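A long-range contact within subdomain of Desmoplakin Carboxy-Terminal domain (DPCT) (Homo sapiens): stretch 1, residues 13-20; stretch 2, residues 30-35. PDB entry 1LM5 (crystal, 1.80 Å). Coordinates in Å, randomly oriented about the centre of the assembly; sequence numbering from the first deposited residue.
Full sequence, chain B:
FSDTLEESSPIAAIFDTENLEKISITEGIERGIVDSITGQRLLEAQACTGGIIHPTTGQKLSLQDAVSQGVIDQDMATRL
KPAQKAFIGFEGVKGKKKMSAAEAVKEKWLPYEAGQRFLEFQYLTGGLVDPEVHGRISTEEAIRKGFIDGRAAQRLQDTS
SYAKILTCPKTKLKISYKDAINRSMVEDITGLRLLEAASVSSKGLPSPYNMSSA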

ATOM      1  N   ALA B  13      -8.154  -2.587 -16.931  1.00 12.36           N
ATOM      2  CA  ALA B  13      -8.369  -3.254 -18.187  1.00 14.61           C
ATOM      3  C   ALA B  13      -9.163  -2.418 -19.163  1.00 15.23           C
ATOM      4  O   ALA B  13      -9.452  -1.247 -18.927  1.00 16.57           O
ATOM      5  CB  ALA B  13      -9.071  -4.579 -17.940  1.00 16.07           C
ATOM      6  N   ILE B  14      -9.563  -3.072 -20.238  1.00 17.97           N
ATOM      7  CA  ILE B  14     -10.263  -2.430 -21.323  1.00 19.20           C
ATOM      8  C   ILE B  14     -11.679  -2.924 -21.489  1.00 19.95           C
ATOM      9  O   ILE B  14     -11.965  -4.092 -21.264  1.00 20.00           O
ATOM     10  CB  ILE B  14      -9.504  -2.716 -22.616  1.00 19.35           C
ATOM     11  CG1 ILE B  14      -8.081  -2.174 -22.487  1.00 18.86           C
ATOM     12  CG2 ILE B  14     -10.241  -2.136 -23.805  1.00 19.26           C
ATOM     13  CD1 ILE B  14      -8.026  -0.675 -22.400  1.00 20.19           C
ATOM     14  N   PHE B  15     -12.578  -2.025 -21.859  1.00 19.93           N
ATOM     15  CA  PHE B  15     -13.923  -2.464 -22.126  1.00 19.93           C
ATOM     16  C   PHE B  15     -14.067  -2.298 -23.628  1.00 19.76           C
ATOM     17  O   PHE B  15     -14.085  -1.180 -24.150  1.00 20.64           O
ATOM     18  CB  PHE B  15     -14.976  -1.633 -21.403  1.00 19.55           C
ATOM     19  CG  PHE B  15     -16.355  -2.187 -21.566  1.00 20.36           C
ATOM     20  CD1 PHE B  15     -16.748  -3.319 -20.850  1.00 20.00           C
ATOM     21  CD2 PHE B  15     -17.231  -1.644 -22.509  1.00 22.89           C
ATOM     22  CE1 PHE B  15     -17.995  -3.913 -21.074  1.00 21.17           C
ATOM     23  CE2 PHE B  15     -18.490  -2.229 -22.744  1.00 24.11           C
ATOM     24  CZ  PHE B  15     -18.868  -3.364 -22.027  1.00 23.13           C
ATOM     25  N   ASP B  16     -14.113  -3.422 -24.326  1.00 20.92           N
ATOM     26  CA  ASP B  16     -14.261  -3.418 -25.772  1.00 22.87           C
ATOM     27  C   ASP B  16     -15.727  -3.106 -26.060  1.00 24.32           C
ATOM     28  O   ASP B  16     -16.597  -3.967 -25.936  1.00 24.24           O
ATOM     29  CB  ASP B  16     -13.859  -4.788 -26.319  1.00 23.10           C
ATOM     30  CG  ASP B  16     -13.986  -4.885 -27.823  1.00 24.74           C
ATOM     31  OD1 ASP B  16     -13.387  -5.818 -28.387  1.00 27.72           O
ATOM     32  OD2 ASP B  16     -14.679  -4.051 -28.443  1.00 25.99           O
ATOM     33  N   THR B  17     -15.985  -1.852 -26.419  1.00 26.09           N
ATOM     34  CA  THR B  17     -17.331  -1.370 -26.696  1.00 29.54           C
ATOM     35  C   THR B  17     -18.036  -2.151 -27.790  1.00 29.98           C
ATOM     36  O   THR B  17     -19.208  -2.501 -27.654  1.00 31.16           O
ATOM     37  CB  THR B  17     -17.304   0.121 -27.099  1.00 30.34           C
ATOM     38  OG1 THR B  17     -16.786   0.899 -26.012  1.00 32.88           O
ATOM     39  CG2 THR B  17     -18.710   0.602 -27.429  1.00 35.64           C
ATOM     40  N   GLU B  18     -17.325  -2.419 -28.876  1.00 30.48           N
ATOM     41  CA  GLU B  18     -17.909  -3.149 -29.990  1.00 32.27           C
ATOM     42  C   GLU B  18     -18.402  -4.521 -29.561  1.00 30.46           C
ATOM     43  O   GLU B  18     -19.467  -4.966 -29.990  1.00 29.79           O
ATOM     44  CB  GLU B  18     -16.890  -3.297 -31.122  1.00 36.88           C
ATOM     45  CG  GLU B  18     -17.404  -4.096 -32.315  1.00 42.33           C
ATOM     46  CD  GLU B  18     -16.473  -4.036 -33.511  1.00 45.22           C
ATOM     47  OE1 GLU B  18     -16.154  -2.913 -33.965  1.00 47.41           O
ATOM     48  OE2 GLU B  18     -16.067  -5.111 -34.005  1.00 46.88           O
ATOM     49  N   ASN B  19     -17.626  -5.186 -28.711  1.00 27.15           N
ATOM     50  CA  ASN B  19     -17.980  -6.517 -28.243  1.00 26.32           C
ATOM     51  C   ASN B  19     -18.582  -6.520 -26.856  1.00 23.91           C
ATOM     52  O   ASN B  19     -18.822  -7.586 -26.288  1.00 25.43           O
ATOM     53  CB  ASN B  19     -16.747  -7.430 -28.269  1.00 26.97           C
ATOM     54  CG  ASN B  19     -16.286  -7.730 -29.678  1.00 29.00           C
ATOM     55  OD1 ASN B  19     -17.069  -8.209 -30.501  1.00 31.63           O
ATOM     56  ND2 ASN B  19     -15.019  -7.453 -29.968  1.00 29.14           N
ATOM     57  N   LEU B  20     -18.819  -5.329 -26.312  1.00 23.72           N
ATOM     58  CA  LEU B  20     -19.399  -5.186 -24.979  1.00 24.57           C
ATOM     59  C   LEU B  20     -18.797  -6.162 -23.981  1.00 25.59           C
ATOM     60  O   LEU B  20     -19.510  -6.917 -23.320  1.00 24.69           O
ATOM     61  CB  LEU B  20     -20.914  -5.391 -25.041  1.00 25.60           C
ATOM     62  CG  LEU B  20     -21.663  -4.387 -25.915  1.00 26.38           C
ATOM     63  CD1 LEU B  20     -23.137  -4.778 -25.999  1.00 26.85           C
ATOM     64  CD2 LEU B  20     -21.509  -2.993 -25.347  1.00 27.62           C
ATOM     65  N   GLU B  30      -3.867  -6.392 -29.098  1.00 25.36           N
ATOM     66  CA  GLU B  30      -4.022  -7.462 -30.080  1.00 28.46           C
ATOM     67  C   GLU B  30      -5.161  -7.190 -31.063  1.00 28.91           C
ATOM     68  O   GLU B  30      -4.998  -7.333 -32.274  1.00 28.73           O
ATOM     69  CB  GLU B  30      -4.280  -8.787 -29.362  1.00 31.60           C
ATOM     70  CG  GLU B  30      -4.454  -9.964 -30.297  1.00 34.33           C
ATOM     71  CD  GLU B  30      -3.164 -10.320 -31.002  1.00 37.24           C
ATOM     72  OE1 GLU B  30      -3.219 -11.025 -32.033  1.00 41.12           O
ATOM     73  OE2 GLU B  30      -2.091  -9.900 -30.511  1.00 38.79           O
ATOM     74  N   ARG B  31      -6.319  -6.797 -30.539  1.00 28.75           N
ATOM     75  CA  ARG B  31      -7.478  -6.538 -31.383  1.00 27.75           C
ATOM     76  C   ARG B  31      -7.361  -5.200 -32.102  1.00 26.92           C
ATOM     77  O   ARG B  31      -8.255  -4.795 -32.841  1.00 26.49           O
ATOM     78  CB  ARG B  31      -8.755  -6.609 -30.532  1.00 28.63           C
ATOM     79  CG  ARG B  31      -8.654  -7.699 -29.483  1.00 29.01           C
ATOM     80  CD  ARG B  31      -9.833  -8.635 -29.400  1.00 31.59           C
ATOM     81  NE  ARG B  31     -10.974  -8.069 -28.695  1.00 30.88           N
ATOM     82  CZ  ARG B  31     -11.803  -8.780 -27.932  1.00 31.64           C
ATOM     83  NH1 ARG B  31     -11.615 -10.084 -27.762  1.00 30.26           N
ATOM     84  NH2 ARG B  31     -12.844  -8.194 -27.360  1.00 29.20           N
ATOM     85  N   GLY B  32      -6.240  -4.523 -31.885  1.00 26.43           N
ATOM     86  CA  GLY B  32      -6.009  -3.251 -32.534  1.00 27.58           C
ATOM     87  C   GLY B  32      -6.914  -2.118 -32.095  1.00 27.18           C
ATOM     88  O   GLY B  32      -7.086  -1.158 -32.843  1.00 28.76           O
ATOM     89  N   ILE B  33      -7.494  -2.213 -30.901  1.00 26.72           N
ATOM     90  CA  ILE B  33      -8.360  -1.138 -30.419  1.00 25.53           C
ATOM     91  C   ILE B  33      -7.612  -0.226 -29.446  1.00 25.30           C
ATOM     92  O   ILE B  33      -8.060   0.881 -29.145  1.00 26.04           O
ATOM     93  CB  ILE B  33      -9.655  -1.686 -29.780  1.00 26.24           C
ATOM     94  CG1 ILE B  33      -9.344  -2.595 -28.588  1.00 24.79           C
ATOM     95  CG2 ILE B  33     -10.445  -2.445 -30.842  1.00 26.11           C
ATOM     96  CD1 ILE B  33     -10.604  -3.078 -27.866  1.00 28.57           C
ATOM     97  N   VAL B  34      -6.472  -0.712 -28.961  1.00 24.03           N
ATOM     98  CA  VAL B  34      -5.585   0.051 -28.081  1.00 22.85           C
ATOM     99  C   VAL B  34      -4.218  -0.067 -28.762  1.00 24.23           C
ATOM    100  O   VAL B  34      -3.771  -1.179 -29.058  1.00 24.23           O
ATOM    101  CB  VAL B  34      -5.483  -0.577 -26.671  1.00 21.36           C
ATOM    102  CG1 VAL B  34      -4.519   0.230 -25.821  1.00 21.28           C
ATOM    103  CG2 VAL B  34      -6.859  -0.657 -26.025  1.00 21.81           C
ATOM    104  N   ASP B  35      -3.562   1.056 -29.044  1.00 23.79           N
ATOM    105  CA  ASP B  35      -2.255   0.978 -29.693  1.00 23.28           C
ATOM    106  C   ASP B  35      -1.241   0.464 -28.683  1.00 23.16           C
ATOM    107  O   ASP B  35      -1.401   0.661 -27.478  1.00 22.98           O
ATOM    108  CB  ASP B  35      -1.820   2.338 -30.240  1.00 22.50           C
ATOM    109  CG  ASP B  35      -1.489   3.321 -29.147  1.00 25.13           C
ATOM    110  OD1 ASP B  35      -2.410   4.011 -28.674  1.00 25.57           O
ATOM    111  OD2 ASP B  35      -0.309   3.393 -28.752  1.00 22.50           O
TER

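This is a small side-chain contact, 239 Å² summed over both sides, in which a buried salt-bridging aspartate at the end of a strand sits beside a compact aliphatic cluster, with no backbone hydrogen bond between the stretches.

The strand sets the pattern by alternation: I14 and D16 point toward the second stretch, while F15 between them points away and takes no part. Two positions on one strand face thus deliver one apolar and one charged group. I14, with both chi angles in m, places CD1 3.8 Å from V34 CG2, and its CG2 lies 4.2 Å from I33 CD1, so a single branched side chain meets two neighbours. I33, at p and t, also reaches the acid, with its CD1 3.8 Å from D16 CG. Isoleucine and valine suit these buried places because their methyls meet across the gap between the backbones without leaving a polar group unpaired.

D16 is the polar hub. Its OD1 accepts a short hydrogen bond from R31 NH2 at 2.6 Å, part of a salt bridge, and a weak one from R31 NE at 3.3 Å; the carboxylate oxygen approaches the guanidinium at its edge, near its plane, where the N-H groups point. N19 completes the arrangement from within the first stretch: its ND2 donates to D16 OD1 at 2.8 Å and its backbone N to D16 OD2 at 3.2 Å. The turn after the strand therefore holds the acid that the arginine binds. N19 ND2 and R31 NH2, 3.5 Å apart, are both donors and share D16 OD1 as acceptor instead of bonding each other.

R31, just past the helix that E30 belongs to, has the reach to span the gap. G32 is then the first residue to leave helical phi/psi, in a Schellman motif, its positive phi of 68° favouring glycine, and I33 and V34 follow with their CA-to-CB bonds toward the strand.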